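Local coordinates for putative acyl-[acyl-carrier-protein]--UDP-N-acetylglucosamine O-acyltransferase (Bacteroides fragilis, PDB 4R36) that probably transfers an acyl chain from acyl carrier protein to UDP-N-acetylglucosamine, the first step of lipid A biosynthesis, at residues I205-I210 against N230-I235; G179-I184 against R218-E223; D244-V249 against F265-E270. One frame throughout, in Å; residues are numbered along the deposited sequence.

All three contacts lie at the C-terminal end of the left-handed beta helix, where helices 212-217, 222-237, 242-252 and 257-267 follow the last strands. Interactions 1 and 2 both use helix 222-237 or its start and join it to the mixed sheet that ends in strand 206-210; their centres are 13 Å apart and their segments alternate along the chain. Both lie beside Asn211, seen binding UDP-N-acetylglucosamine in a structure of this protein. Interaction 3 comes later, away from the annotated sites, and packs the last two helices together. It touches interaction 1, Ile235 packing on Ile266 and Ile234 on Val249; from interaction 2, centred 19 Å away, Gly179 still packs on the ring of Phe265.

Interaction 1: residues I205-I210 against N230-I235; sequences IAYSGI and NAYRII
The rings of Tyr207 and Tyr232 are tilted by only 29°, but displaced along their planes, so that little of one lies over the other; their centroids are 5.9 Å apart. One face of Tyr207 takes the backbone N of Gly209, 3.5 Å above the plane and over its centre, and Tyr236 stacks on the same ring. This is a sheet-to-helix contact at the end of the left-handed beta helix: strand 206-210, the antiparallel edge strand, receives helix 222-237 of the C-terminal domain. Tyr207 sends CG anti to its backbone N (chi1 165°), which carries the ring across to the helix, where CE1 and CZ rest against CB of Tyr232. A tyrosine suits this partly exposed side, being long enough to span from strand to helix. Ile210 is buried, and an aliphatic chain fits there: with CG1 beside the backbone N (chi1 -60°), it crosses Tyr232 at about a right angle and brings CD1 to 3.6 Å from Tyr232 CD2. Tyr232, also buried, still has a polar end to satisfy, and its hydroxyl is hydrogen-bonded to the backbone O of Pro196. The closest approach between strand and helix is Tyr207 OH to Tyr232 CB, 3.5 Å.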
loop_
_atom_site.group_PDB
_atom_site.type_symbol
_atom_site.label_atom_id
_atom_site.label_comp_id
_atom_site.label_asym_id
_atom_site.label_seq_id
_atom_site.Cartn_x
_atom_site.Cartn_y
_atom_site.Cartn_z
ATOM N N ILE A 205 -0.631 13.971 12.862
ATOM C CA ILE A 205 -0.243 13.076 13.941
ATOM C C ILE A 205 -0.060 13.833 15.275
ATOM O O ILE A 205 0.337 15.009 15.255
ATOM C CB ILE A 205 1.056 12.306 13.540
ATOM C CG1 ILE A 205 1.128 11.010 14.328
ATOM C CG2 ILE A 205 2.311 13.168 13.650
ATOM C CD1 ILE A 205 2.239 10.067 13.883
ATOM N N ALA A 206 -0.280 13.152 16.381
ATOM C CA ALA A 206 -0.248 13.786 17.703
ATOM C C ALA A 206 0.001 12.801 18.758
ATOM O O ALA A 206 -0.534 11.651 18.731
ATOM C CB ALA A 206 -1.580 14.468 17.980
ATOM N N TYR A 207 0.709 13.264 19.789
ATOM C CA TYR A 207 0.764 12.536 21.037
ATOM C C TYR A 207 -0.604 12.259 21.572
ATOM O O TYR A 207 -1.399 13.162 21.622
ATOM C CB TYR A 207 1.550 13.384 22.046
ATOM C CG TYR A 207 1.379 12.925 23.436
ATOM C CD1 TYR A 207 2.043 11.816 23.907
ATOM C CD2 TYR A 207 0.518 13.594 24.300
ATOM C CE1 TYR A 207 1.906 11.397 25.219
ATOM C CE2 TYR A 207 0.364 13.157 25.637
ATOM C CZ TYR A 207 1.057 12.057 26.072
ATOM O OH TYR A 207 0.890 11.603 27.359
ATOM N N SER A 208 -0.920 11.006 21.888
ATOM C CA SER A 208 -2.285 10.553 22.190
ATOM C C SER A 208 -2.268 9.716 23.458
ATOM O O SER A 208 -3.008 8.740 23.556
ATOM C CB SER A 208 -2.820 9.752 21.017
ATOM O OG SER A 208 -2.913 10.578 19.854
ATOM N N GLY A 209 -1.314 10.011 24.346
ATOM C CA GLY A 209 -1.185 9.356 25.629
ATOM C C GLY A 209 -0.098 8.326 25.584
ATOM O O GLY A 209 0.670 8.262 24.614
ATOM N N ILE A 210 -0.057 7.497 26.618
ATOM C CA ILE A 210 0.986 6.431 26.764
ATOM C C ILE A 210 0.561 5.103 26.303
ATOM O O ILE A 210 -0.597 4.803 26.419
ATOM C CB ILE A 210 1.322 6.308 28.258
ATOM C CG1 ILE A 210 1.844 7.612 28.739
ATOM C CG2 ILE A 210 2.328 5.213 28.537
ATOM C CD1 ILE A 210 2.859 8.234 27.862
ATOM N N ASN A 230 3.581 10.853 33.803
ATOM C CA ASN A 230 3.909 12.152 34.346
ATOM C C ASN A 230 4.970 12.909 33.590
ATOM O O ASN A 230 4.815 14.117 33.383
ATOM C CB ASN A 230 4.247 12.049 35.828
ATOM C CG ASN A 230 2.988 11.797 36.667
ATOM O OD1 ASN A 230 1.881 12.156 36.247
ATOM N ND2 ASN A 230 3.135 11.116 37.792
ATOM N N ALA A 231 6.004 12.218 33.099
ATOM C CA ALA A 231 6.970 12.925 32.260
ATOM C C ALA A 231 6.291 13.523 31.000
ATOM O O ALA A 231 6.537 14.675 30.636
ATOM C CB ALA A 231 8.107 12.000 31.869
ATOM N N TYR A 232 5.414 12.752 30.365
ATOM C CA TYR A 232 4.745 13.271 29.176
ATOM C C TYR A 232 3.676 14.300 29.404
ATOM O O TYR A 232 3.441 15.142 28.534
ATOM C CB TYR A 232 4.271 12.138 28.275
ATOM C CG TYR A 232 5.417 11.532 27.502
ATOM C CD1 TYR A 232 6.060 12.243 26.524
ATOM C CD2 TYR A 232 5.852 10.219 27.757
ATOM C CE1 TYR A 232 7.180 11.720 25.856
ATOM C CE2 TYR A 232 6.904 9.645 27.050
ATOM C CZ TYR A 232 7.558 10.402 26.074
ATOM O OH TYR A 232 8.600 9.923 25.320
ATOM N N ARG A 233 3.055 14.286 30.563
ATOM C CA ARG A 233 2.221 15.449 31.000
ATOM C C ARG A 233 3.016 16.692 31.106
ATOM O O ARG A 233 2.592 17.728 30.687
ATOM C CB ARG A 233 1.480 15.215 32.333
ATOM C CG ARG A 233 0.427 14.183 32.266
ATOM C CD ARG A 233 -0.289 13.894 33.614
ATOM N NE ARG A 233 -1.085 12.683 33.394
ATOM C CZ ARG A 233 -0.986 11.510 34.024
ATOM N NH1 ARG A 233 -0.130 11.316 35.024
ATOM N NH2 ARG A 233 -1.792 10.506 33.656
ATOM N N ILE A 234 4.223 16.612 31.665
ATOM C CA ILE A 234 5.097 17.735 31.707
ATOM C C ILE A 234 5.505 18.158 30.306
ATOM O O ILE A 234 5.546 19.324 30.016
ATOM C CB ILE A 234 6.357 17.460 32.562
ATOM C CG1 ILE A 234 5.960 17.381 34.038
ATOM C CG2 ILE A 234 7.415 18.553 32.358
ATOM C CD1 ILE A 234 6.996 16.677 34.904
ATOM N N ILE A 235 5.873 17.203 29.460
ATOM C CA ILE A 235 6.395 17.542 28.156
ATOM C C ILE A 235 5.331 18.132 27.221
ATOM O O ILE A 235 5.576 19.099 26.537
ATOM C CB ILE A 235 7.113 16.294 27.515
ATOM C CG1 ILE A 235 8.410 16.034 28.252
ATOM C CG2 ILE A 235 7.428 16.522 26.031
ATOM C CD1 ILE A 235 8.914 14.625 28.143
#

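Interaction 2: residues G179-I184 against R218-E223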
loop_
_atom_site.group_PDB
_atom_site.type_symbol
_atom_site.label_atom_id
_atom_site.label_comp_id
_atom_site.label_asym_id
_atom_site.label_seq_id
_atom_site.Cartn_x
_atom_site.Cartn_y
_atom_site.Cartn_z
ATOM N N GLY A 179 11.097 6.026 18.797
ATOM C CA GLY A 179 11.598 5.509 20.076
ATOM C C GLY A 179 10.967 4.206 20.422
ATOM O O GLY A 179 9.963 3.761 19.815
ATOM N N GLY A 180 11.606 3.517 21.375
ATOM C CA GLY A 180 11.066 2.257 21.826
ATOM C C GLY A 180 9.698 2.312 22.402
ATOM O O GLY A 180 9.317 3.334 22.997
ATOM N N TYR A 181 8.961 1.216 22.260
ATOM C CA TYR A 181 7.645 0.991 22.907
ATOM C C TYR A 181 6.506 1.958 22.459
ATOM O O TYR A 181 5.512 2.114 23.111
ATOM C CB TYR A 181 7.785 1.020 24.430
ATOM C CG TYR A 181 8.616 -0.093 24.939
ATOM C CD1 TYR A 181 8.066 -1.371 25.084
ATOM C CD2 TYR A 181 9.926 0.101 25.257
ATOM C CE1 TYR A 181 8.850 -2.400 25.556
ATOM C CE2 TYR A 181 10.719 -0.962 25.708
ATOM C CZ TYR A 181 10.151 -2.196 25.866
ATOM O OH TYR A 181 10.839 -3.334 26.297
ATOM N N VAL A 182 6.684 2.564 21.318
ATOM C CA VAL A 182 5.705 3.463 20.739
ATOM C C VAL A 182 4.667 2.600 20.078
ATOM O O VAL A 182 4.976 1.463 19.628
ATOM C CB VAL A 182 6.444 4.298 19.711
ATOM C CG1 VAL A 182 5.587 4.846 18.617
ATOM C CG2 VAL A 182 7.301 5.405 20.345
ATOM N N MET A 183 3.445 3.089 20.025
ATOM C CA MET A 183 2.477 2.544 19.131
ATOM C C MET A 183 2.045 3.646 18.193
ATOM O O MET A 183 1.527 4.699 18.617
ATOM C CB MET A 183 1.327 2.008 19.885
ATOM C CG MET A 183 0.541 1.112 18.969
ATOM S SD MET A 183 -0.843 2.107 18.507
ATOM C CE MET A 183 -1.378 0.912 17.244
ATOM N N ILE A 184 2.207 3.396 16.894
ATOM C CA ILE A 184 1.793 4.386 15.889
ATOM C C ILE A 184 0.541 3.829 15.226
ATOM O O ILE A 184 0.547 2.702 14.668
ATOM C CB ILE A 184 2.876 4.616 14.839
ATOM C CG1 ILE A 184 4.192 4.970 15.537
ATOM C CG2 ILE A 184 2.422 5.695 13.885
ATOM C CD1 ILE A 184 5.355 5.246 14.566
ATOM N N ARG A 218 4.121 -5.987 28.681
ATOM C CA ARG A 218 5.509 -6.369 28.846
ATOM C C ARG A 218 6.051 -6.358 30.293
ATOM O O ARG A 218 7.229 -6.554 30.503
ATOM C CB ARG A 218 6.389 -5.509 27.973
ATOM C CG ARG A 218 6.031 -5.654 26.498
ATOM C CD ARG A 218 6.619 -4.491 25.715
ATOM N NE ARG A 218 6.154 -4.318 24.328
ATOM C CZ ARG A 218 6.720 -4.853 23.243
ATOM N NH1 ARG A 218 7.765 -5.680 23.349
ATOM N NH2 ARG A 218 6.215 -4.569 22.043
ATOM N N GLY A 219 5.214 -6.108 31.289
ATOM C CA GLY A 219 5.637 -6.311 32.674
ATOM C C GLY A 219 6.208 -5.105 33.388
ATOM O O GLY A 219 6.823 -5.251 34.431
ATOM N N PHE A 220 6.052 -3.909 32.812
ATOM C CA PHE A 220 6.535 -2.701 33.443
ATOM C C PHE A 220 5.654 -2.463 34.667
ATOM O O PHE A 220 4.462 -2.687 34.616
ATOM C CB PHE A 220 6.423 -1.428 32.500
ATOM C CG PHE A 220 7.477 -1.353 31.427
ATOM C CD1 PHE A 220 7.374 -2.158 30.280
ATOM C CD2 PHE A 220 8.573 -0.535 31.541
ATOM C CE1 PHE A 220 8.334 -2.123 29.295
ATOM C CE2 PHE A 220 9.570 -0.499 30.545
ATOM C CZ PHE A 220 9.431 -1.284 29.409
ATOM N N SER A 221 6.247 -1.961 35.724
ATOM C CA SER A 221 5.492 -1.747 36.959
ATOM C C SER A 221 4.525 -0.598 36.780
ATOM O O SER A 221 4.742 0.313 35.961
ATOM C CB SER A 221 6.427 -1.492 38.115
ATOM O OG SER A 221 7.037 -0.240 38.017
ATOM N N ASN A 222 3.438 -0.633 37.519
ATOM C CA ASN A 222 2.464 0.470 37.454
ATOM C C ASN A 222 3.071 1.775 37.859
ATOM O O ASN A 222 2.691 2.838 37.376
ATOM C CB ASN A 222 1.316 0.197 38.396
ATOM C CG ASN A 222 0.392 -0.853 37.874
ATOM O OD1 ASN A 222 0.275 -1.080 36.665
ATOM N ND2 ASN A 222 -0.302 -1.505 38.790
ATOM N N GLU A 223 4.013 1.683 38.777
ATOM C CA GLU A 223 4.735 2.843 39.207
ATOM C C GLU A 223 5.608 3.485 38.101
ATOM O O GLU A 223 5.560 4.684 37.883
ATOM C CB GLU A 223 5.583 2.455 40.380
ATOM C CG GLU A 223 6.645 3.460 40.752
ATOM C CD GLU A 223 7.270 3.119 42.080
ATOM O OE1 GLU A 223 6.554 2.559 42.949
ATOM O OE2 GLU A 223 8.469 3.401 42.254
#
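The aromatic part of this contact is a T-shaped pair: Phe220 brings its edge to one face of Tyr181, with the planes at 82° and the centroids 5.1 Å apart. The touching atom is CZ at the far end of the phenylalanine, 3.7 Å from Tyr181 CZ and offset toward the rim of the tyrosine ring, so that CE2 and OH of Tyr181 are also within its reach. Such a meeting sets the slightly positive C-H edge of one ring against the electron-rich face of the other. Leu215 of helix 212-217 packs on both residues and adds an aliphatic side to the pair.

The second kind is the packing of Arg218, which crosses the tyrosine obliquely, its chain extended from CG to NE. The guanidinium stands almost perpendicular to the ring plane, at 87°; how closely CD approaches the ring is doubtful in the model. The Arg218 side chain also touches Asn163 and Ile165.

Tyr181 sits in a type II turn, Gly179 to Val182, at a corner of the left-handed beta helix just before strand 183-184. Opposite it, the backbone shapes the loop between two helices: Gly219 has a positive phi and closes helix 212-217 with a Schellman motif, and a glycine fits because a side chain there would press on the preceding carbonyl O. Ser221 is the N-cap of helix 222-237, its OG bonded to Ile224 N. Phe220 lies between these two features and points toward the corner, its CG beside the backbone N (chi1 -77°).

Polar bonds secure the turn from outside the pair. Tyr181 O accepts from the ND2 of Asn211, a residue that binds UDP-N-acetylglucosamine, and Gly180 N bonds to the hydroxyl of Tyr261.

Interaction 3: residues D244-V249 against F265-E270; sequences DALTKV and FIRNSE
Helices 242-252 and 257-267 come together here at the end of the second, with the CA atoms of Leu246 and Arg267 7.6 Å apart, the nearest pair across the segments, and the chain leaving helical geometry at Asn268. Leu246 carries the contact. Its CG lies anti to the carbonyl carbon, and a chi2 near 178° extends the branch so that CD1 reaches the last helical turn, 3.7 Å from the backbone N of Arg267 and 3.8 Å from Arg267 CB. The same methyl meets CG2 of Ile266 at 3.9 Å, while CD2 of Leu246 stands a little farther from that CG2. A leucine suits this place, since CD1 can bridge the Arg267 backbone and Ile266 while CD2 flanks it against Ile266.

The two helices belong to the helical C-terminal domain that follows the left-handed beta helix. Ile266 has a second neighbour in Ile235 of helix 222-237, and Val249, from the other helix, packs on Ile234; this inner side is therefore aliphatic and shared by three helices.

The outer side is polar. The chain of Arg267 sets out from CA on the far side from N (chi1 -174°) and bends at chi3 (-82°), which swings the guanidinium back over helix 242-252, where NH2 lies 3.8 Å from Leu246 CB. That nitrogen also forms a salt bridge with Glu250 and donates to a water at 3.1 Å. The water in turn makes a weak, 3.3 Å bond with Thr247 OG1, whose main partner is the carbonyl O of Ser243.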
loop_
_atom_site.group_PDB
_atom_site.type_symbol
_atom_site.label_atom_id
_atom_site.label_comp_id
_atom_site.label_asym_id
_atom_site.label_seq_id
_atom_site.Cartn_x
_atom_site.Cartn_y
_atom_site.Cartn_z
ATOM N N ASP A 244 12.682 23.590 29.144
ATOM C CA ASP A 244 12.132 23.750 30.483
ATOM C C ASP A 244 11.411 22.530 30.888
ATOM O O ASP A 244 11.402 22.186 32.069
ATOM C CB ASP A 244 11.146 24.908 30.575
ATOM C CG ASP A 244 11.829 26.299 30.470
ATOM O OD1 ASP A 244 13.087 26.398 30.487
ATOM O OD2 ASP A 244 11.014 27.254 30.357
ATOM N N ALA A 245 10.776 21.849 29.942
ATOM C CA ALA A 245 10.030 20.656 30.277
ATOM C C ALA A 245 11.041 19.587 30.723
ATOM O O ALA A 245 10.777 18.836 31.682
ATOM C CB ALA A 245 9.195 20.110 29.111
ATOM N N LEU A 246 12.127 19.453 29.981
ATOM C CA LEU A 246 13.054 18.397 30.297
ATOM C C LEU A 246 13.738 18.679 31.621
ATOM O O LEU A 246 13.932 17.771 32.403
ATOM C CB LEU A 246 14.004 18.135 29.176
ATOM C CG LEU A 246 13.441 17.755 27.798
ATOM C CD1 LEU A 246 14.562 17.583 26.765
ATOM C CD2 LEU A 246 12.575 16.527 27.882
ATOM N N THR A 247 14.034 19.936 31.891
ATOM C CA THR A 247 14.509 20.334 33.227
ATOM C C THR A 247 13.563 19.898 34.298
ATOM O O THR A 247 14.000 19.302 35.284
ATOM C CB THR A 247 14.737 21.853 33.295
ATOM O OG1 THR A 247 15.778 22.171 32.393
ATOM C CG2 THR A 247 15.092 22.340 34.730
ATOM N N LYS A 248 12.267 20.170 34.154
ATOM C CA LYS A 248 11.324 19.811 35.151
ATOM C C LYS A 248 11.144 18.288 35.318
ATOM O O LYS A 248 11.018 17.747 36.461
ATOM C CB LYS A 248 9.988 20.439 34.849
ATOM C CG LYS A 248 8.937 20.284 35.963
ATOM C CD LYS A 248 7.704 21.089 35.650
ATOM C CE LYS A 248 6.900 21.307 36.918
ATOM N NZ LYS A 248 5.468 21.357 36.600
ATOM N N VAL A 249 11.144 17.563 34.193
ATOM C CA VAL A 249 11.126 16.106 34.258
ATOM C C VAL A 249 12.310 15.591 35.085
ATOM O O VAL A 249 12.136 14.710 35.945
ATOM C CB VAL A 249 11.193 15.455 32.843
ATOM C CG1 VAL A 249 11.438 13.949 32.994
ATOM C CG2 VAL A 249 9.913 15.705 32.056
ATOM N N PHE A 265 16.368 11.109 24.462
ATOM C CA PHE A 265 15.797 11.032 23.155
ATOM C C PHE A 265 15.315 12.417 22.655
ATOM O O PHE A 265 15.692 12.864 21.586
ATOM C CB PHE A 265 14.609 10.057 23.124
ATOM C CG PHE A 265 14.054 9.840 21.728
ATOM C CD1 PHE A 265 13.238 10.773 21.133
ATOM C CD2 PHE A 265 14.298 8.667 21.037
ATOM C CE1 PHE A 265 12.690 10.570 19.860
ATOM C CE2 PHE A 265 13.760 8.446 19.771
ATOM C CZ PHE A 265 12.936 9.379 19.187
ATOM N N ILE A 266 14.555 13.125 23.497
ATOM C CA ILE A 266 14.020 14.425 23.090
ATOM C C ILE A 266 15.120 15.474 23.007
ATOM O O ILE A 266 15.187 16.256 22.041
ATOM C CB ILE A 266 12.904 14.865 24.017
ATOM C CG1 ILE A 266 11.760 13.808 23.927
ATOM C CG2 ILE A 266 12.439 16.283 23.729
ATOM C CD1 ILE A 266 10.734 13.902 25.021
ATOM N N ARG A 267 15.956 15.501 24.030
ATOM C CA ARG A 267 17.011 16.479 24.102
ATOM C C ARG A 267 17.923 16.393 22.882
ATOM O O ARG A 267 18.339 17.418 22.331
ATOM C CB ARG A 267 17.830 16.243 25.388
ATOM C CG ARG A 267 18.847 17.321 25.600
ATOM C CD ARG A 267 19.431 17.222 27.005
ATOM N NE ARG A 267 18.564 17.857 27.992
ATOM C CZ ARG A 267 18.490 17.498 29.270
ATOM N NH1 ARG A 267 19.151 16.453 29.716
ATOM N NH2 ARG A 267 17.686 18.172 30.111
ATOM N N ASN A 268 18.198 15.216 22.390
ATOM C CA ASN A 268 19.100 15.105 21.226
ATOM C C ASN A 268 18.396 14.872 19.903
ATOM O O ASN A 268 19.026 14.475 18.916
ATOM C CB ASN A 268 20.125 13.977 21.497
ATOM C CG ASN A 268 20.938 14.276 22.755
ATOM O OD1 ASN A 268 20.902 13.588 23.790
ATOM N ND2 ASN A 268 21.459 15.428 22.732
ATOM N N SER A 269 17.095 15.025 19.912
ATOM C CA SER A 269 16.269 14.788 18.690
ATOM C C SER A 269 16.786 15.606 17.516
ATOM O O SER A 269 16.841 16.856 17.555
ATOM C CB SER A 269 14.806 15.162 18.945
ATOM O OG SER A 269 14.054 15.180 17.731
ATOM N N GLU A 270 17.092 14.935 16.433
ATOM C CA GLU A 270 17.517 15.621 15.259
ATOM C C GLU A 270 16.463 16.392 14.517
ATOM O O GLU A 270 16.784 17.374 13.844
ATOM C CB GLU A 270 18.013 14.635 14.228
ATOM C CG GLU A 270 19.042 13.695 14.741
ATOM C CD GLU A 270 20.357 14.367 15.055
ATOM O OE1 GLU A 270 20.594 15.518 14.629
ATOM O OE2 GLU A 270 21.147 13.688 15.715
HETATM O O HOH W 1 16.677 21.007 29.414
#